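Local coordinates for D-methionine-binding lipoprotein MetQ (PDB 4YAH) that binds methionine as the substrate-binding lipoprotein of an ATP-driven D-methionine permease, at residues S131-S145 with S190-N202. Numbering follows the deposited sequence.
Sequences SQVAVPNDPTNLGRS and SLDDAQIALAVIN. With MET (methionine), chain B.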
loop_
_atom_site.group_PDB
_atom_site.type_symbol
_atom_site.label_atom_id
_atom_site.label_comp_id
_atom_site.label_asym_id
_atom_site.label_seq_id
_atom_site.Cartn_x
_atom_site.Cartn_y
_atom_site.Cartn_z
ATOM N N SER A 131 -15.056 -0.943 21.181
ATOM C CA SER A 131 -13.634 -1.016 20.889
ATOM C C SER A 131 -13.256 0.007 19.835
ATOM O O SER A 131 -14.025 0.255 18.905
ATOM C CB SER A 131 -13.251 -2.404 20.404
ATOM O OG SER A 131 -13.160 -3.323 21.472
ATOM N N GLN A 132 -12.073 0.592 19.980
ATOM C CA GLN A 132 -11.526 1.422 18.909
ATOM C C GLN A 132 -10.835 0.547 17.873
ATOM O O GLN A 132 -10.063 -0.366 18.208
ATOM C CB GLN A 132 -10.564 2.460 19.466
ATOM C CG GLN A 132 -11.252 3.521 20.320
ATOM C CD GLN A 132 -10.281 4.531 20.869
ATOM O OE1 GLN A 132 -9.210 4.739 20.304
ATOM N NE2 GLN A 132 -10.638 5.150 21.987
ATOM N N VAL A 133 -11.115 0.844 16.610
ATOM C CA VAL A 133 -10.544 0.123 15.490
ATOM C C VAL A 133 -9.835 1.149 14.623
ATOM O O VAL A 133 -10.472 2.072 14.136
ATOM C CB VAL A 133 -11.620 -0.617 14.674
ATOM C CG1 VAL A 133 -11.000 -1.294 13.463
ATOM C CG2 VAL A 133 -12.336 -1.630 15.574
ATOM N N ALA A 134 -8.525 0.990 14.450
ATOM C CA ALA A 134 -7.733 1.965 13.707
ATOM C C ALA A 134 -7.691 1.596 12.231
ATOM O O ALA A 134 -7.540 0.414 11.883
ATOM C CB ALA A 134 -6.328 2.066 14.280
ATOM N N VAL A 135 -7.819 2.611 11.381
ATOM C CA VAL A 135 -7.730 2.448 9.946
ATOM C C VAL A 135 -6.970 3.627 9.333
ATOM O O VAL A 135 -6.898 4.708 9.923
ATOM C CB VAL A 135 -9.116 2.361 9.296
ATOM C CG1 VAL A 135 -9.904 1.174 9.850
ATOM C CG2 VAL A 135 -9.883 3.658 9.526
ATOM N N PRO A 136 -6.413 3.435 8.132
ATOM C CA PRO A 136 -5.791 4.571 7.434
ATOM C C PRO A 136 -6.768 5.709 7.178
ATOM O O PRO A 136 -7.950 5.441 6.952
ATOM C CB PRO A 136 -5.325 3.971 6.106
ATOM C CG PRO A 136 -5.519 2.505 6.186
ATOM C CD PRO A 136 -6.413 2.201 7.336
ATOM N N ASN A 137 -6.289 6.954 7.147
ATOM C CA ASN A 137 -7.199 8.095 7.011
ATOM C C ASN A 137 -7.262 8.744 5.625
ATOM O O ASN A 137 -7.984 9.717 5.439
ATOM C CB ASN A 137 -6.842 9.156 8.046
ATOM C CG ASN A 137 -5.512 9.839 7.771
ATOM O OD1 ASN A 137 -4.776 9.498 6.840
ATOM N ND2 ASN A 137 -5.195 10.814 8.605
ATOM N N ASP A 138 -6.538 8.202 4.656
ATOM C CA ASP A 138 -6.617 8.727 3.293
ATOM C C ASP A 138 -7.826 8.081 2.610
ATOM O O ASP A 138 -8.177 6.939 2.916
ATOM C CB ASP A 138 -5.320 8.452 2.531
ATOM C CG ASP A 138 -5.035 6.977 2.408
ATOM O OD1 ASP A 138 -4.546 6.387 3.412
ATOM O OD2 ASP A 138 -5.341 6.412 1.325
ATOM N N PRO A 139 -8.494 8.806 1.700
ATOM C CA PRO A 139 -9.821 8.332 1.255
ATOM C C PRO A 139 -9.881 6.924 0.690
ATOM O O PRO A 139 -10.844 6.207 1.011
ATOM C CB PRO A 139 -10.206 9.339 0.165
ATOM C CG PRO A 139 -9.480 10.570 0.527
ATOM C CD PRO A 139 -8.162 10.118 1.128
ATOM N N THR A 140 -8.918 6.512 -0.129
ATOM C CA THR A 140 -9.066 5.216 -0.778
ATOM C C THR A 140 -8.678 4.073 0.166
ATOM O O THR A 140 -9.282 2.998 0.104
ATOM C CB THR A 140 -8.264 5.112 -2.083
ATOM O OG1 THR A 140 -6.865 5.248 -1.844
ATOM C CG2 THR A 140 -8.715 6.181 -3.044
ATOM N N ASN A 141 -7.707 4.276 1.051
ATOM C CA ASN A 141 -7.350 3.167 1.940
ATOM C C ASN A 141 -8.306 3.117 3.115
ATOM O O ASN A 141 -8.560 2.041 3.654
ATOM C CB ASN A 141 -5.891 3.262 2.366
ATOM C CG ASN A 141 -4.953 2.871 1.235
ATOM O OD1 ASN A 141 -4.889 1.708 0.830
ATOM N ND2 ASN A 141 -4.251 3.849 0.696
ATOM N N LEU A 142 -8.869 4.263 3.477
ATOM C CA LEU A 142 -9.978 4.287 4.416
ATOM C C LEU A 142 -11.154 3.479 3.856
ATOM O O LEU A 142 -11.710 2.607 4.537
ATOM C CB LEU A 142 -10.420 5.718 4.706
ATOM C CG LEU A 142 -11.732 5.841 5.502
ATOM C CD1 LEU A 142 -11.587 5.158 6.836
ATOM C CD2 LEU A 142 -12.106 7.292 5.674
ATOM N N GLY A 143 -11.535 3.774 2.617
ATOM C CA GLY A 143 -12.673 3.115 2.002
ATOM C C GLY A 143 -12.422 1.632 1.947
ATOM O O GLY A 143 -13.266 0.820 2.297
ATOM N N ARG A 144 -11.215 1.292 1.530
ATOM C CA ARG A 144 -10.778 -0.086 1.450
ATOM C C ARG A 144 -10.902 -0.832 2.783
ATOM O O ARG A 144 -11.324 -1.989 2.826
ATOM C CB ARG A 144 -9.338 -0.088 0.975
ATOM C CG ARG A 144 -8.684 -1.428 0.895
ATOM C CD ARG A 144 -7.236 -1.249 0.543
ATOM N NE ARG A 144 -6.596 -2.506 0.194
ATOM C CZ ARG A 144 -5.311 -2.630 -0.103
ATOM N NH1 ARG A 144 -4.499 -1.571 -0.054
ATOM N NH2 ARG A 144 -4.828 -3.817 -0.428
ATOM N N SER A 145 -10.486 -0.166 3.857
ATOM C CA SER A 145 -10.563 -0.726 5.203
ATOM C C SER A 145 -11.988 -0.927 5.643
ATOM O O SER A 145 -12.321 -1.958 6.227
ATOM C CB SER A 145 -9.834 0.178 6.184
ATOM O OG SER A 145 -8.458 0.234 5.826
ATOM N N SER A 190 0.016 2.163 16.562
ATOM C CA SER A 190 -1.335 2.297 17.133
ATOM C C SER A 190 -1.752 1.023 17.881
ATOM O O SER A 190 -2.592 1.053 18.799
ATOM C CB SER A 190 -2.371 2.638 16.038
ATOM O OG SER A 190 -2.813 1.485 15.340
ATOM N N LEU A 191 -1.154 -0.100 17.504
ATOM C CA LEU A 191 -1.483 -1.390 18.118
ATOM C C LEU A 191 -1.210 -1.426 19.611
ATOM O O LEU A 191 -1.845 -2.191 20.337
ATOM C CB LEU A 191 -0.688 -2.514 17.471
ATOM C CG LEU A 191 -1.045 -2.860 16.029
ATOM C CD1 LEU A 191 -0.020 -3.798 15.462
ATOM C CD2 LEU A 191 -2.459 -3.475 15.949
ATOM N N ASP A 192 -0.238 -0.636 20.063
ATOM C CA ASP A 192 0.131 -0.597 21.472
ATOM C C ASP A 192 -0.706 0.398 22.274
ATOM O O ASP A 192 -0.602 0.441 23.496
ATOM C CB ASP A 192 1.619 -0.220 21.627
ATOM C CG ASP A 192 2.570 -1.243 21.001
ATOM O OD1 ASP A 192 2.412 -2.454 21.281
ATOM O OD2 ASP A 192 3.508 -0.826 20.247
ATOM N N ASP A 193 -1.502 1.226 21.602
ATOM C CA ASP A 193 -2.345 2.190 22.302
ATOM C C ASP A 193 -3.344 1.432 23.179
ATOM O O ASP A 193 -3.893 0.405 22.760
ATOM C CB ASP A 193 -3.079 3.101 21.323
ATOM C CG ASP A 193 -3.910 4.170 22.026
ATOM O OD1 ASP A 193 -3.408 5.300 22.200
ATOM O OD2 ASP A 193 -5.069 3.884 22.402
ATOM N N ALA A 194 -3.595 1.952 24.378
ATOM C CA ALA A 194 -4.364 1.212 25.368
ATOM C C ALA A 194 -5.776 0.913 24.913
ATOM O O ALA A 194 -6.370 -0.063 25.366
ATOM C CB ALA A 194 -4.388 1.976 26.689
ATOM N N GLN A 195 -6.328 1.733 24.029
ATOM C CA GLN A 195 -7.714 1.541 23.594
ATOM C C GLN A 195 -7.879 0.921 22.190
ATOM O O GLN A 195 -8.996 0.591 21.798
ATOM C CB GLN A 195 -8.455 2.877 23.650
ATOM C CG GLN A 195 -8.574 3.459 25.061
ATOM C CD GLN A 195 -9.235 2.507 26.062
ATOM O OE1 GLN A 195 -10.126 1.730 25.715
ATOM N NE2 GLN A 195 -8.783 2.562 27.312
ATOM N N ILE A 196 -6.785 0.740 21.447
ATOM C CA ILE A 196 -6.893 0.209 20.082
ATOM C C ILE A 196 -6.891 -1.317 20.082
ATOM O O ILE A 196 -5.876 -1.961 20.339
ATOM C CB ILE A 196 -5.752 0.737 19.188
ATOM C CG1 ILE A 196 -5.786 2.272 19.125
ATOM C CG2 ILE A 196 -5.810 0.117 17.813
ATOM C CD1 ILE A 196 -6.956 2.851 18.434
ATOM N N ALA A 197 -8.056 -1.889 19.787
ATOM C CA ALA A 197 -8.255 -3.328 19.849
ATOM C C ALA A 197 -7.945 -4.046 18.552
ATOM O O ALA A 197 -7.734 -5.263 18.534
ATOM C CB ALA A 197 -9.699 -3.620 20.254
ATOM N N LEU A 198 -7.905 -3.276 17.469
ATOM C CA LEU A 198 -7.837 -3.817 16.129
ATOM C C LEU A 198 -7.358 -2.700 15.214
ATOM O O LEU A 198 -7.756 -1.553 15.390
ATOM C CB LEU A 198 -9.217 -4.336 15.713
ATOM C CG LEU A 198 -9.398 -4.990 14.351
ATOM C CD1 LEU A 198 -8.625 -6.289 14.263
ATOM C CD2 LEU A 198 -10.896 -5.237 14.123
ATOM N N ALA A 199 -6.484 -3.040 14.273
ATOM C CA ALA A 199 -6.017 -2.074 13.270
ATOM C C ALA A 199 -5.934 -2.711 11.888
ATOM O O ALA A 199 -5.387 -3.803 11.736
ATOM C CB ALA A 199 -4.655 -1.512 13.653
ATOM N N VAL A 200 -6.441 -2.005 10.885
ATOM C CA VAL A 200 -6.261 -2.412 9.494
ATOM C C VAL A 200 -5.039 -1.656 8.984
ATOM O O VAL A 200 -5.037 -0.433 8.962
ATOM C CB VAL A 200 -7.493 -2.111 8.634
ATOM C CG1 VAL A 200 -7.254 -2.528 7.203
ATOM C CG2 VAL A 200 -8.697 -2.852 9.180
ATOM N N ILE A 201 -4.007 -2.402 8.608
ATOM C CA ILE A 201 -2.687 -1.831 8.357
ATOM C C ILE A 201 -2.156 -2.250 6.995
ATOM O O ILE A 201 -2.092 -3.436 6.687
ATOM C CB ILE A 201 -1.656 -2.271 9.418
ATOM C CG1 ILE A 201 -2.237 -2.113 10.824
ATOM C CG2 ILE A 201 -0.377 -1.477 9.273
ATOM C CD1 ILE A 201 -1.277 -2.480 11.973
ATOM N N ASN A 202 -1.762 -1.275 6.178
ATOM C CA ASN A 202 -1.094 -1.603 4.933
ATOM C C ASN A 202 0.118 -2.475 5.189
ATOM O O ASN A 202 0.895 -2.224 6.092
ATOM C CB ASN A 202 -0.636 -0.343 4.191
ATOM C CG ASN A 202 -1.763 0.629 3.930
ATOM O OD1 ASN A 202 -2.064 1.487 4.762
ATOM N ND2 ASN A 202 -2.387 0.515 2.758
HETATM N N MET B . 1.405 -0.678 -0.574
HETATM C CA MET B . 0.130 -0.073 -0.187
HETATM C C MET B . -0.967 -1.104 -0.301
HETATM O O MET B . -1.054 -1.757 -1.346
HETATM C CB MET B . -0.194 1.132 -1.075
HETATM C CG MET B . -1.404 1.937 -0.627
HETATM S SD MET B . -1.782 3.348 -1.688
HETATM C CE MET B . -0.471 4.474 -1.211
HETATM O OXT MET B . -1.777 -1.267 0.634
HETATM O O HOH W 1 -6.801 5.728 21.046
HETATM O O HOH W 2 -3.051 3.576 3.449
#
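Val200 lays its CG1 over the hydroxyl of Ser145, with CG1 3.3 Å from Ser145 OG. CG1 stands anti to the backbone N (chi1 179°), which turns it toward the helix that starts at Pro139. That helix follows strand 132-136, which pairs in parallel with strand 196-201 inside the five-stranded sheet of one lobe of a periplasmic binding protein fold. Strand 178-182 flanks strand 132-136 on its other edge. Ala134 bonds to strand 196-201 through both its N and its O: Ala134 N donates to Leu198 O (2.8 Å), and Ala134 O accepts from Val200 N. Ala197 N bonds to Gln132 O further back. On one face Val133 CG1 runs alongside Leu198 CD2; on the other, the methyl groups of Ala134 and Ala199 meet. At the start of the strands, the Gln132 amide passes Gln195 CB, and water 1 links Gln132 OE1 to Asp193 OD2.

The C-terminal ends of both strands lead into the methionine site. Asp138 N-caps the helix by accepting from Asn141 N, and its OD2 also takes Asn141 ND2 at 2.9 Å. Asn141 ND2 also lies 3.5 Å from the methionine SD. The amides of Asn141 and Asn202 are nearly perpendicular, 85° apart, and Asn202 ND2 gives Asn141 OD1 a weak bond. His88 also bonds to that oxygen. Replacing Asn141 by an alanine would probably leave His88 NE2 without this partner and Asp138 OD2 without its side-chain donor, and open a gap beside the ligand's sulfur. Arg144 reaches the ligand with its chain extended; its NH2 pairs with Glu221. Thr204 and Asn229 hydrogen-bond to the ligand from outside the two segments. The methionine OXT receives Arg144 NH1 at 2.8 Å and, along a straighter bond of 167°, Asn202 ND2.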